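Local structure of GTPase subunit of restriction endonuclease (Thermococcus gammatolerans, 6P0F) at residues I65-K77 with E89-V101. The protein is the GTPase subunit of an McrB-type restriction endonuclease, whose N-terminal domain, of the YTH type, probably recognises modified DNA. Residues are numbered along the deposited sequence; the frame is centred on the assembly and turned at random.
Sequences IDKGDMVLFYVGK and ETAVYLGIICETV
Leu-72 and Leu-94 face each other across two antiparallel strands, 70-76 and 91-97, in the central mixed sheet of this YTH-type domain. CD2 of Leu-72 meets CD1 of Leu-94 at 3.8 Å and also touches Val-92 CG1, while the selenomethionine Met-70, bent at its last torsion (42°), brings CE against the same Leu-94 methyl. Helix 160-174 packs on Met-70 and Leu-94 through Leu-170 and Leu-174, and strand 5-11 pairs with the far side of strand 70-76. Further along, Val-92 lies beside the ring of Tyr-74, whose OH is hydrogen-bonded to Asn-142. The other face of the sheet carries Val-71, Phe-73, Val-75, Ala-91 and Tyr-93. Val-71 CG1 sits 3.7 Å above the centre of the Phe-73 ring, its CG2 lies 4.0 Å from Ile-97 CD1, and Val-75 CG2 touches Tyr-93 CE1 at 3.9 Å. Pairs of backbone hydrogen bonds join Val-71 to Gly-95, Phe-73 to Tyr-93 and Val-75 to Ala-91. Ahead of strand 70-76, in the type II turn Asp-66 to Asp-69, Gly-68 N donates a hydrogen bond to Ile-97 O at 2.8 Å. Asp-69 OD2 takes the N-H of Asp-66 from above its carboxylate plane, 53° out of it, and a second hydrogen bond from Gln-4 NE2.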
# COMPACT_ATOMS: atom_id res chain seq x y z
N ILE A 65 -3.21 0.36 11.34
CA ILE A 65 -2.12 0.81 10.48
C ILE A 65 -1.68 2.18 10.98
O ILE A 65 -2.51 3.10 11.09
CB ILE A 65 -2.56 0.88 9.02
CG1 ILE A 65 -3.01 -0.50 8.53
CG2 ILE A 65 -1.44 1.43 8.14
CD1 ILE A 65 -3.59 -0.47 7.15
N ASP A 66 -0.39 2.31 11.27
CA ASP A 66 0.17 3.51 11.87
C ASP A 66 1.22 4.15 10.96
O ASP A 66 1.89 3.45 10.20
CB ASP A 66 0.86 3.18 13.21
CG ASP A 66 -0.09 2.59 14.24
OD1 ASP A 66 -1.23 3.09 14.37
OD2 ASP A 66 0.31 1.63 14.95
N LYS A 67 1.43 5.45 11.10
CA LYS A 67 2.58 6.03 10.42
C LYS A 67 3.87 5.38 10.91
O LYS A 67 3.97 4.91 12.06
CB LYS A 67 2.60 7.55 10.57
CG LYS A 67 2.64 8.05 11.97
CD LYS A 67 2.65 9.59 11.98
CE LYS A 67 2.74 10.02 13.42
NZ LYS A 67 2.81 11.49 13.53
N GLY A 68 4.80 5.20 9.99
CA GLY A 68 6.02 4.47 10.24
C GLY A 68 5.96 3.00 9.88
O GLY A 68 7.02 2.38 9.75
N ASP A 69 4.76 2.46 9.73
CA ASP A 69 4.58 1.08 9.29
C ASP A 69 4.98 0.96 7.82
O ASP A 69 4.97 1.92 7.04
CB ASP A 69 3.14 0.64 9.51
CG ASP A 69 2.80 0.43 10.98
OD1 ASP A 69 3.75 0.46 11.82
OD2 ASP A 69 1.59 0.24 11.27
N MSE A 70 5.32 -0.26 7.43
CA MSE A 70 5.82 -0.56 6.10
C MSE A 70 4.77 -1.39 5.37
O MSE A 70 4.10 -2.23 5.96
CB MSE A 70 7.15 -1.29 6.19
CG MSE A 70 8.21 -0.34 6.60
SE MSE A 70 9.75 -1.34 7.14
CE MSE A 70 9.75 -2.69 5.79
N VAL A 71 4.66 -1.16 4.05
CA VAL A 71 3.69 -1.86 3.21
C VAL A 71 4.42 -2.47 2.02
O VAL A 71 5.12 -1.76 1.28
CB VAL A 71 2.57 -0.93 2.74
CG1 VAL A 71 1.66 -1.72 1.80
CG2 VAL A 71 1.77 -0.35 3.90
N LEU A 72 4.26 -3.78 1.83
CA LEU A 72 4.65 -4.45 0.60
C LEU A 72 3.39 -4.54 -0.26
O LEU A 72 2.43 -5.20 0.13
CB LEU A 72 5.19 -5.86 0.87
CG LEU A 72 6.59 -5.87 1.50
CD1 LEU A 72 6.78 -7.23 2.15
CD2 LEU A 72 7.68 -5.56 0.51
N PHE A 73 3.37 -3.83 -1.37
CA PHE A 73 2.30 -3.98 -2.36
C PHE A 73 2.72 -5.10 -3.30
O PHE A 73 3.70 -4.98 -4.03
CB PHE A 73 2.09 -2.68 -3.14
CG PHE A 73 1.47 -1.59 -2.36
CD1 PHE A 73 0.11 -1.53 -2.11
CD2 PHE A 73 2.27 -0.55 -1.90
CE1 PHE A 73 -0.44 -0.47 -1.41
CE2 PHE A 73 1.71 0.52 -1.19
CZ PHE A 73 0.37 0.56 -0.96
N TYR A 74 1.98 -6.21 -3.27
CA TYR A 74 2.14 -7.29 -4.23
C TYR A 74 1.25 -6.99 -5.42
O TYR A 74 0.08 -6.67 -5.23
CB TYR A 74 1.70 -8.61 -3.59
CG TYR A 74 2.63 -9.28 -2.62
CD1 TYR A 74 3.73 -8.63 -2.08
CD2 TYR A 74 2.40 -10.60 -2.26
CE1 TYR A 74 4.57 -9.28 -1.18
CE2 TYR A 74 3.24 -11.26 -1.37
CZ TYR A 74 4.31 -10.59 -0.83
OH TYR A 74 5.15 -11.26 0.05
N VAL A 75 1.78 -7.08 -6.64
CA VAL A 75 1.02 -6.75 -7.85
C VAL A 75 1.05 -7.95 -8.78
O VAL A 75 2.13 -8.40 -9.19
CB VAL A 75 1.59 -5.50 -8.53
CG1 VAL A 75 0.76 -5.16 -9.78
CG2 VAL A 75 1.63 -4.32 -7.56
N GLY A 76 -0.12 -8.46 -9.15
CA GLY A 76 -0.17 -9.64 -9.99
C GLY A 76 -1.61 -10.03 -10.25
O GLY A 76 -2.54 -9.40 -9.75
N LYS A 77 -1.77 -11.12 -10.99
CA LYS A 77 -3.08 -11.62 -11.41
C LYS A 77 -3.65 -12.52 -10.31
O LYS A 77 -3.12 -13.60 -10.03
CB LYS A 77 -2.92 -12.36 -12.74
CG LYS A 77 -4.11 -13.18 -13.19
CD LYS A 77 -5.28 -12.31 -13.54
CE LYS A 77 -6.35 -13.18 -14.21
NZ LYS A 77 -6.46 -12.91 -15.69
N GLU A 89 2.99 -11.93 -15.05
CA GLU A 89 3.93 -10.96 -14.48
C GLU A 89 3.52 -10.62 -13.06
O GLU A 89 2.32 -10.52 -12.75
CB GLU A 89 3.95 -9.69 -15.34
CG GLU A 89 5.00 -8.65 -14.89
CD GLU A 89 5.73 -7.95 -16.06
OE1 GLU A 89 6.17 -6.79 -15.87
OE2 GLU A 89 5.89 -8.56 -17.14
N THR A 90 4.52 -10.46 -12.18
CA THR A 90 4.27 -9.95 -10.84
C THR A 90 5.29 -8.87 -10.51
O THR A 90 6.35 -8.77 -11.12
CB THR A 90 4.34 -11.04 -9.75
OG1 THR A 90 5.69 -11.50 -9.61
CG2 THR A 90 3.42 -12.22 -10.08
N ALA A 91 4.94 -8.05 -9.52
CA ALA A 91 5.86 -7.04 -9.02
C ALA A 91 5.58 -6.80 -7.55
O ALA A 91 4.52 -7.13 -7.04
CB ALA A 91 5.74 -5.74 -9.80
N VAL A 92 6.58 -6.25 -6.85
CA VAL A 92 6.43 -5.91 -5.44
C VAL A 92 6.96 -4.50 -5.25
O VAL A 92 8.05 -4.18 -5.75
CB VAL A 92 7.18 -6.90 -4.52
CG1 VAL A 92 6.95 -6.52 -3.08
CG2 VAL A 92 6.71 -8.33 -4.79
N TYR A 93 6.22 -3.69 -4.51
CA TYR A 93 6.64 -2.35 -4.15
C TYR A 93 6.72 -2.24 -2.64
O TYR A 93 5.90 -2.82 -1.93
CB TYR A 93 5.65 -1.29 -4.70
CG TYR A 93 5.57 -1.26 -6.22
CD1 TYR A 93 4.88 -2.24 -6.91
CD2 TYR A 93 6.17 -0.23 -6.95
CE1 TYR A 93 4.80 -2.22 -8.31
CE2 TYR A 93 6.12 -0.21 -8.33
CZ TYR A 93 5.42 -1.18 -9.00
OH TYR A 93 5.36 -1.13 -10.38
N LEU A 94 7.69 -1.47 -2.13
CA LEU A 94 7.87 -1.27 -0.69
C LEU A 94 7.70 0.21 -0.37
O LEU A 94 8.43 1.04 -0.90
CB LEU A 94 9.25 -1.75 -0.25
CG LEU A 94 9.57 -1.49 1.23
CD1 LEU A 94 8.66 -2.28 2.15
CD2 LEU A 94 11.02 -1.86 1.52
N GLY A 95 6.75 0.52 0.50
CA GLY A 95 6.59 1.87 0.99
C GLY A 95 6.63 1.95 2.50
O GLY A 95 6.45 0.94 3.19
N ILE A 96 6.91 3.14 3.03
CA ILE A 96 6.80 3.42 4.46
C ILE A 96 5.81 4.56 4.64
O ILE A 96 5.85 5.55 3.89
CB ILE A 96 8.18 3.70 5.10
CG1 ILE A 96 8.00 3.84 6.61
CG2 ILE A 96 8.85 4.87 4.47
CD1 ILE A 96 9.31 3.66 7.39
N ILE A 97 4.89 4.40 5.59
CA ILE A 97 3.76 5.32 5.72
C ILE A 97 4.20 6.59 6.44
O ILE A 97 4.77 6.55 7.54
CB ILE A 97 2.58 4.66 6.46
CG1 ILE A 97 2.06 3.43 5.67
CG2 ILE A 97 1.46 5.68 6.66
CD1 ILE A 97 0.93 2.68 6.35
N CYS A 98 3.97 7.73 5.79
CA CYS A 98 4.26 9.03 6.38
C CYS A 98 3.14 9.49 7.32
O CYS A 98 3.41 10.09 8.36
CB CYS A 98 4.45 10.03 5.24
SG CYS A 98 4.88 11.70 5.75
N GLU A 99 1.90 9.26 6.93
CA GLU A 99 0.74 9.71 7.68
C GLU A 99 -0.45 8.84 7.32
O GLU A 99 -0.52 8.29 6.22
CB GLU A 99 0.36 11.16 7.39
CG GLU A 99 0.78 12.17 8.44
CD GLU A 99 0.10 11.95 9.78
OE1 GLU A 99 -0.57 10.91 9.98
OE2 GLU A 99 0.27 12.79 10.66
N THR A 100 -1.39 8.76 8.23
CA THR A 100 -2.68 8.13 7.96
C THR A 100 -3.76 9.17 8.22
O THR A 100 -3.63 10.02 9.10
CB THR A 100 -2.94 6.88 8.81
OG1 THR A 100 -2.98 7.25 10.19
CG2 THR A 100 -1.87 5.84 8.59
N VAL A 101 -4.82 9.10 7.43
CA VAL A 101 -5.92 10.04 7.49
C VAL A 101 -7.19 9.23 7.33
O VAL A 101 -7.36 8.57 6.31
CB VAL A 101 -5.83 11.12 6.39
CG1 VAL A 101 -7.05 12.03 6.47
CG2 VAL A 101 -4.52 11.90 6.50
O HOH W 1 -0.72 6.86 12.38
O HOH W 2 0.55 -12.57 -11.91